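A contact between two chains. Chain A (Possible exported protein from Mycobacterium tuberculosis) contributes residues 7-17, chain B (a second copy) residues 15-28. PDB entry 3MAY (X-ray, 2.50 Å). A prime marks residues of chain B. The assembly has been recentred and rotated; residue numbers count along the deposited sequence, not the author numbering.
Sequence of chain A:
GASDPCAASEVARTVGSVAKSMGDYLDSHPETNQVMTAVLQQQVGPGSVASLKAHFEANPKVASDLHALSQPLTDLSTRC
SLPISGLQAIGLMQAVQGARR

Chain A 7-17: AASEVARTVGS
Chain B (15-28) VGSVAKSMGDYLDS

The two helices pack so closely that backbone meets backbone: their axes approach to 7.2 Å. Helix 8-17 of chain A, with Ala7 as N-cap, runs nearly antiparallel to the helix carrying the chain B stretch, which begins earlier in that chain, at 155°. The register pairs Ser9 with Gly23′ and Gly16 with Gly16′, each at 4.1 Å between CA atoms. Gly16 CA lies 3.4 Å from Gly16′ O. A CB on Gly16 would clash with Lys20′ N; one on Gly23′ would clash with Ser9 O and Arg13 CG.

Small side chains fill the remaining space. Ala12 and Ala19′ point toward the partner helix. Ala12 CB sits 3.7 Å from Gly23′ CA, and Ala19′ CB 3.8 Å from Gly16 N. Ser9 (chi1 p) places CB 3.7 Å from Leu26′ CB, while its OG bonds elsewhere in the structure. Leu26′ (m, t) reaches Ala8, CD1 to CB 3.9 Å.

Charged side chains bridge the two helices beside this packing. Arg13 (chi1 -94°, then extended) hydrogen-bonds Asp24′ OD1 through NE at 2.7 Å and NH2 at 2.8 Å, forming a salt bridge. Asp24′ has chi1 m. Arg13 NH1 bonds Glu10 OE1 at 2.9 Å. Arg13 NH1 also lies 3.3 Å from OD2 of Asp27′ (chi1 t), a purely electrostatic salt bridge, because that oxygen is well out of the guanidinium plane.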

ATOM      1  N   ALA A   7      -4.159  14.825 -10.016  1.00 66.07           N
ATOM      2  CA  ALA A   7      -2.942  15.305  -9.442  1.00 62.95           C
ATOM      3  C   ALA A   7      -3.085  15.121  -7.960  1.00 59.28           C
ATOM      4  O   ALA A   7      -4.209  15.181  -7.427  1.00 58.61           O
ATOM      5  CB  ALA A   7      -2.758  16.774  -9.789  1.00 63.35           C
ATOM      6  N   ALA A   8      -1.959  14.920  -7.284  1.00 56.47           N
ATOM      7  CA  ALA A   8      -1.979  14.745  -5.848  1.00 52.67           C
ATOM      8  C   ALA A   8      -2.797  15.818  -5.123  1.00 49.94           C
ATOM      9  O   ALA A   8      -3.488  15.509  -4.173  1.00 49.16           O
ATOM     10  CB  ALA A   8      -0.579  14.643  -5.305  1.00 52.83           C
ATOM     11  N   SER A   9      -2.742  17.067  -5.570  1.00 49.24           N
ATOM     12  CA  SER A   9      -3.600  18.136  -5.003  1.00 47.13           C
ATOM     13  C   SER A   9      -5.060  17.823  -5.092  1.00 45.97           C
ATOM     14  O   SER A   9      -5.810  18.211  -4.228  1.00 45.33           O
ATOM     15  CB  SER A   9      -3.391  19.438  -5.728  1.00 48.28           C
ATOM     16  OG  SER A   9      -3.770  19.315  -7.094  1.00 48.84           O
ATOM     17  N   GLU A  10      -5.483  17.150  -6.145  1.00 46.18           N
ATOM     18  CA  GLU A  10      -6.896  16.888  -6.261  1.00 46.01           C
ATOM     19  C   GLU A  10      -7.301  15.619  -5.472  1.00 44.85           C
ATOM     20  O   GLU A  10      -8.409  15.607  -4.884  1.00 44.81           O
ATOM     21  CB  GLU A  10      -7.395  16.908  -7.713  1.00 47.38           C
ATOM     22  CG  GLU A  10      -7.450  18.318  -8.403  1.00 51.18           C
ATOM     23  CD  GLU A  10      -8.274  19.431  -7.610  1.00 55.74           C
ATOM     24  OE1 GLU A  10      -7.677  20.491  -7.216  1.00 56.67           O
ATOM     25  OE2 GLU A  10      -9.513  19.266  -7.401  1.00 56.58           O
ATOM     26  N   VAL A  11      -6.417  14.605  -5.379  1.00 43.33           N
ATOM     27  CA  VAL A  11      -6.756  13.479  -4.544  1.00 42.42           C
ATOM     28  C   VAL A  11      -6.922  13.957  -3.144  1.00 41.64           C
ATOM     29  O   VAL A  11      -7.958  13.703  -2.530  1.00 42.98           O
ATOM     30  CB  VAL A  11      -5.819  12.252  -4.705  1.00 43.02           C
ATOM     31  CG1 VAL A  11      -5.520  12.044  -6.168  1.00 43.66           C
ATOM     32  CG2 VAL A  11      -4.554  12.424  -4.010  1.00 45.46           C
ATOM     33  N   ALA A  12      -5.972  14.752  -2.671  1.00 41.55           N
ATOM     34  CA  ALA A  12      -6.029  15.290  -1.322  1.00 40.94           C
ATOM     35  C   ALA A  12      -7.294  16.152  -1.061  1.00 40.92           C
ATOM     36  O   ALA A  12      -7.800  16.245   0.065  1.00 40.32           O
ATOM     37  CB  ALA A  12      -4.789  16.102  -1.059  1.00 40.87           C
ATOM     38  N   ARG A  13      -7.787  16.824  -2.082  1.00 41.97           N
ATOM     39  CA  ARG A  13      -8.871  17.748  -1.827  1.00 42.35           C
ATOM     40  C   ARG A  13     -10.109  16.964  -1.631  1.00 42.39           C
ATOM     41  O   ARG A  13     -10.835  17.252  -0.681  1.00 41.64           O
ATOM     42  CB  ARG A  13      -9.061  18.711  -2.986  1.00 43.86           C
ATOM     43  CG  ARG A  13      -8.295  19.982  -2.735  1.00 46.18           C
ATOM     44  CD  ARG A  13      -8.225  20.844  -4.002  1.00 47.81           C
ATOM     45  NE  ARG A  13      -7.777  22.184  -3.626  1.00 48.62           N
ATOM     46  CZ  ARG A  13      -7.600  23.191  -4.467  1.00 48.89           C
ATOM     47  NH1 ARG A  13      -7.799  23.033  -5.773  1.00 46.01           N
ATOM     48  NH2 ARG A  13      -7.206  24.358  -3.972  1.00 50.64           N
ATOM     49  N   THR A  14     -10.345  15.990  -2.544  1.00 43.13           N
ATOM     50  CA  THR A  14     -11.435  15.054  -2.436  1.00 43.23           C
ATOM     51  C   THR A  14     -11.423  14.374  -1.055  1.00 43.38           C
ATOM     52  O   THR A  14     -12.359  14.583  -0.243  1.00 44.97           O
ATOM     53  CB  THR A  14     -11.321  14.019  -3.492  1.00 44.23           C
ATOM     54  OG1 THR A  14     -11.262  14.686  -4.771  1.00 45.71           O
ATOM     55  CG2 THR A  14     -12.510  13.050  -3.413  1.00 44.29           C
ATOM     56  N   VAL A  15     -10.345  13.652  -0.740  1.00 42.31           N
ATOM     57  CA  VAL A  15     -10.277  12.958   0.532  1.00 41.27           C
ATOM     58  C   VAL A  15     -10.574  13.940   1.669  1.00 40.54           C
ATOM     59  O   VAL A  15     -11.232  13.591   2.642  1.00 40.70           O
ATOM     60  CB  VAL A  15      -8.880  12.280   0.719  1.00 42.39           C
ATOM     61  CG1 VAL A  15      -8.714  11.668   2.096  1.00 42.61           C
ATOM     62  CG2 VAL A  15      -8.666  11.250  -0.351  1.00 41.93           C
ATOM     63  N   GLY A  16     -10.124  15.179   1.538  1.00 40.29           N
ATOM     64  CA  GLY A  16     -10.473  16.239   2.499  1.00 39.61           C
ATOM     65  C   GLY A  16     -11.966  16.615   2.597  1.00 40.28           C
ATOM     66  O   GLY A  16     -12.496  16.908   3.723  1.00 41.80           O
ATOM     67  N   SER A  17     -12.694  16.612   1.488  1.00 38.60           N
ATOM     68  CA  SER A  17     -14.097  16.989   1.625  1.00 39.06           C
ATOM     69  C   SER A  17     -14.961  15.753   1.995  1.00 37.60           C
ATOM     70  O   SER A  17     -15.870  15.859   2.814  1.00 36.84           O
ATOM     71  CB  SER A  17     -14.606  17.652   0.355  1.00 40.64           C
ATOM     72  OG  SER A  17     -14.144  16.857  -0.740  1.00 45.12           O
TER
ATOM     73  N   VAL B  15      -8.757  14.460   9.795  1.00 41.00           N
ATOM     74  CA  VAL B  15      -8.190  13.985   8.533  1.00 39.21           C
ATOM     75  C   VAL B  15      -8.650  14.948   7.453  1.00 38.81           C
ATOM     76  O   VAL B  15      -7.954  15.182   6.503  1.00 39.51           O
ATOM     77  CB  VAL B  15      -8.566  12.538   8.164  1.00 39.39           C
ATOM     78  CG1 VAL B  15      -8.239  12.256   6.693  1.00 39.38           C
ATOM     79  CG2 VAL B  15      -7.810  11.504   9.039  1.00 38.95           C
ATOM     80  N   GLY B  16      -9.820  15.526   7.634  1.00 39.35           N
ATOM     81  CA  GLY B  16     -10.529  16.250   6.569  1.00 40.33           C
ATOM     82  C   GLY B  16      -9.842  17.561   6.387  1.00 41.76           C
ATOM     83  O   GLY B  16      -9.596  17.985   5.272  1.00 43.43           O
ATOM     84  N   SER B  17      -9.427  18.200   7.473  1.00 42.37           N
ATOM     85  CA  SER B  17      -8.889  19.532   7.279  1.00 44.18           C
ATOM     86  C   SER B  17      -7.450  19.468   6.821  1.00 43.48           C
ATOM     87  O   SER B  17      -7.058  20.238   5.935  1.00 45.81           O
ATOM     88  CB  SER B  17      -9.052  20.409   8.527  1.00 45.73           C
ATOM     89  OG  SER B  17      -8.181  19.932   9.518  1.00 49.38           O
ATOM     90  N   VAL B  18      -6.673  18.556   7.389  1.00 41.19           N
ATOM     91  CA  VAL B  18      -5.286  18.376   6.983  1.00 40.42           C
ATOM     92  C   VAL B  18      -5.122  18.105   5.486  1.00 40.41           C
ATOM     93  O   VAL B  18      -4.404  18.844   4.809  1.00 41.61           O
ATOM     94  CB  VAL B  18      -4.594  17.246   7.781  1.00 39.73           C
ATOM     95  CG1 VAL B  18      -3.182  17.006   7.221  1.00 38.52           C
ATOM     96  CG2 VAL B  18      -4.523  17.614   9.252  1.00 39.01           C
ATOM     97  N   ALA B  19      -5.817  17.079   4.990  1.00 39.73           N
ATOM     98  CA  ALA B  19      -5.872  16.714   3.603  1.00 39.86           C
ATOM     99  C   ALA B  19      -6.332  17.850   2.745  1.00 42.54           C
ATOM    100  O   ALA B  19      -5.836  18.037   1.656  1.00 44.63           O
ATOM    101  CB  ALA B  19      -6.802  15.510   3.432  1.00 38.56           C
ATOM    102  N   LYS B  20      -7.306  18.611   3.221  1.00 44.86           N
ATOM    103  CA  LYS B  20      -7.740  19.798   2.508  1.00 47.16           C
ATOM    104  C   LYS B  20      -6.563  20.736   2.436  1.00 47.28           C
ATOM    105  O   LYS B  20      -6.168  21.200   1.331  1.00 48.58           O
ATOM    106  CB  LYS B  20      -8.884  20.466   3.279  1.00 48.64           C
ATOM    107  CG  LYS B  20      -9.150  21.936   2.961  1.00 52.42           C
ATOM    108  CD  LYS B  20     -10.510  22.129   2.302  1.00 58.88           C
ATOM    109  CE  LYS B  20     -11.093  23.551   2.546  1.00 60.43           C
ATOM    110  NZ  LYS B  20     -10.151  24.562   2.076  1.00 56.70           N
ATOM    111  N   SER B  21      -5.976  20.997   3.599  1.00 45.80           N
ATOM    112  CA  SER B  21      -4.974  22.013   3.625  1.00 47.61           C
ATOM    113  C   SER B  21      -3.743  21.606   2.763  1.00 47.10           C
ATOM    114  O   SER B  21      -3.185  22.440   2.043  1.00 47.58           O
ATOM    115  CB  SER B  21      -4.700  22.509   5.052  1.00 47.36           C
ATOM    116  OG  SER B  21      -3.825  21.647   5.695  1.00 48.75           O
ATOM    117  N   MET B  22      -3.415  20.317   2.762  1.00 46.88           N
ATOM    118  CA  MET B  22      -2.375  19.752   1.891  1.00 47.27           C
ATOM    119  C   MET B  22      -2.733  19.982   0.428  1.00 47.19           C
ATOM    120  O   MET B  22      -1.901  20.424  -0.361  1.00 47.24           O
ATOM    121  CB  MET B  22      -2.260  18.253   2.124  1.00 47.68           C
ATOM    122  CG  MET B  22      -0.875  17.720   2.287  1.00 54.31           C
ATOM    123  SD  MET B  22      -0.443  17.431   4.072  1.00 65.75           S
ATOM    124  CE  MET B  22      -0.901  15.690   4.255  1.00 61.04           C
ATOM    125  N   GLY B  23      -3.972  19.673   0.047  1.00 46.98           N
ATOM    126  CA  GLY B  23      -4.359  19.798  -1.340  1.00 46.59           C
ATOM    127  C   GLY B  23      -4.230  21.226  -1.830  1.00 47.49           C
ATOM    128  O   GLY B  23      -3.737  21.491  -2.948  1.00 47.48           O
ATOM    129  N   ASP B  24      -4.665  22.171  -1.003  1.00 47.69           N
ATOM    130  CA  ASP B  24      -4.563  23.570  -1.394  1.00 49.35           C
ATOM    131  C   ASP B  24      -3.120  23.998  -1.476  1.00 49.18           C
ATOM    132  O   ASP B  24      -2.758  24.798  -2.382  1.00 51.56           O
ATOM    133  CB  ASP B  24      -5.293  24.427  -0.409  1.00 50.42           C
ATOM    134  CG  ASP B  24      -6.790  24.125  -0.393  1.00 53.16           C
ATOM    135  OD1 ASP B  24      -7.274  23.412  -1.327  1.00 52.00           O
ATOM    136  OD2 ASP B  24      -7.475  24.614   0.550  1.00 56.94           O
ATOM    137  N   TYR B  25      -2.294  23.453  -0.570  1.00 45.63           N
ATOM    138  CA  TYR B  25      -0.932  23.755  -0.610  1.00 45.37           C
ATOM    139  C   TYR B  25      -0.389  23.281  -1.934  1.00 45.54           C
ATOM    140  O   TYR B  25       0.201  24.051  -2.692  1.00 47.67           O
ATOM    141  CB  TYR B  25      -0.171  23.107   0.535  1.00 44.44           C
ATOM    142  CG  TYR B  25       1.237  23.634   0.600  1.00 44.64           C
ATOM    143  CD1 TYR B  25       1.501  24.841   1.263  1.00 43.21           C
ATOM    144  CD2 TYR B  25       2.300  22.944  -0.018  1.00 42.92           C
ATOM    145  CE1 TYR B  25       2.763  25.358   1.329  1.00 44.87           C
ATOM    146  CE2 TYR B  25       3.624  23.458   0.048  1.00 43.84           C
ATOM    147  CZ  TYR B  25       3.831  24.697   0.728  1.00 46.91           C
ATOM    148  OH  TYR B  25       5.079  25.330   0.844  1.00 49.44           O
ATOM    149  N   LEU B  26      -0.598  22.010  -2.224  1.00 44.57           N
ATOM    150  CA  LEU B  26      -0.117  21.415  -3.483  1.00 44.71           C
ATOM    151  C   LEU B  26      -0.636  22.100  -4.723  1.00 46.68           C
ATOM    152  O   LEU B  26       0.040  22.176  -5.725  1.00 47.36           O
ATOM    153  CB  LEU B  26      -0.447  19.925  -3.559  1.00 43.53           C
ATOM    154  CG  LEU B  26       0.256  19.024  -2.547  1.00 41.97           C
ATOM    155  CD1 LEU B  26      -0.189  17.569  -2.824  1.00 39.95           C
ATOM    156  CD2 LEU B  26       1.778  19.188  -2.607  1.00 40.27           C
ATOM    157  N   ASP B  27      -1.850  22.589  -4.669  1.00 49.27           N
ATOM    158  CA  ASP B  27      -2.398  23.260  -5.837  1.00 51.84           C
ATOM    159  C   ASP B  27      -1.632  24.553  -6.130  1.00 52.38           C
ATOM    160  O   ASP B  27      -1.350  24.856  -7.293  1.00 54.84           O
ATOM    161  CB  ASP B  27      -3.866  23.551  -5.610  1.00 54.19           C
ATOM    162  CG  ASP B  27      -4.492  24.195  -6.787  1.00 59.01           C
ATOM    163  OD1 ASP B  27      -4.357  25.431  -6.960  1.00 61.60           O
ATOM    164  OD2 ASP B  27      -5.092  23.443  -7.569  1.00 63.15           O
ATOM    165  N   SER B  28      -1.253  25.294  -5.101  1.00 51.23           N
ATOM    166  CA  SER B  28      -0.516  26.525  -5.320  1.00 52.49           C
ATOM    167  C   SER B  28       1.009  26.334  -5.440  1.00 51.37           C
ATOM    168  O   SER B  28       1.737  27.296  -5.728  1.00 52.27           O
ATOM    169  CB  SER B  28      -0.865  27.570  -4.257  1.00 53.16           C
ATOM    170  OG  SER B  28      -0.646  27.043  -2.977  1.00 52.15           O
TER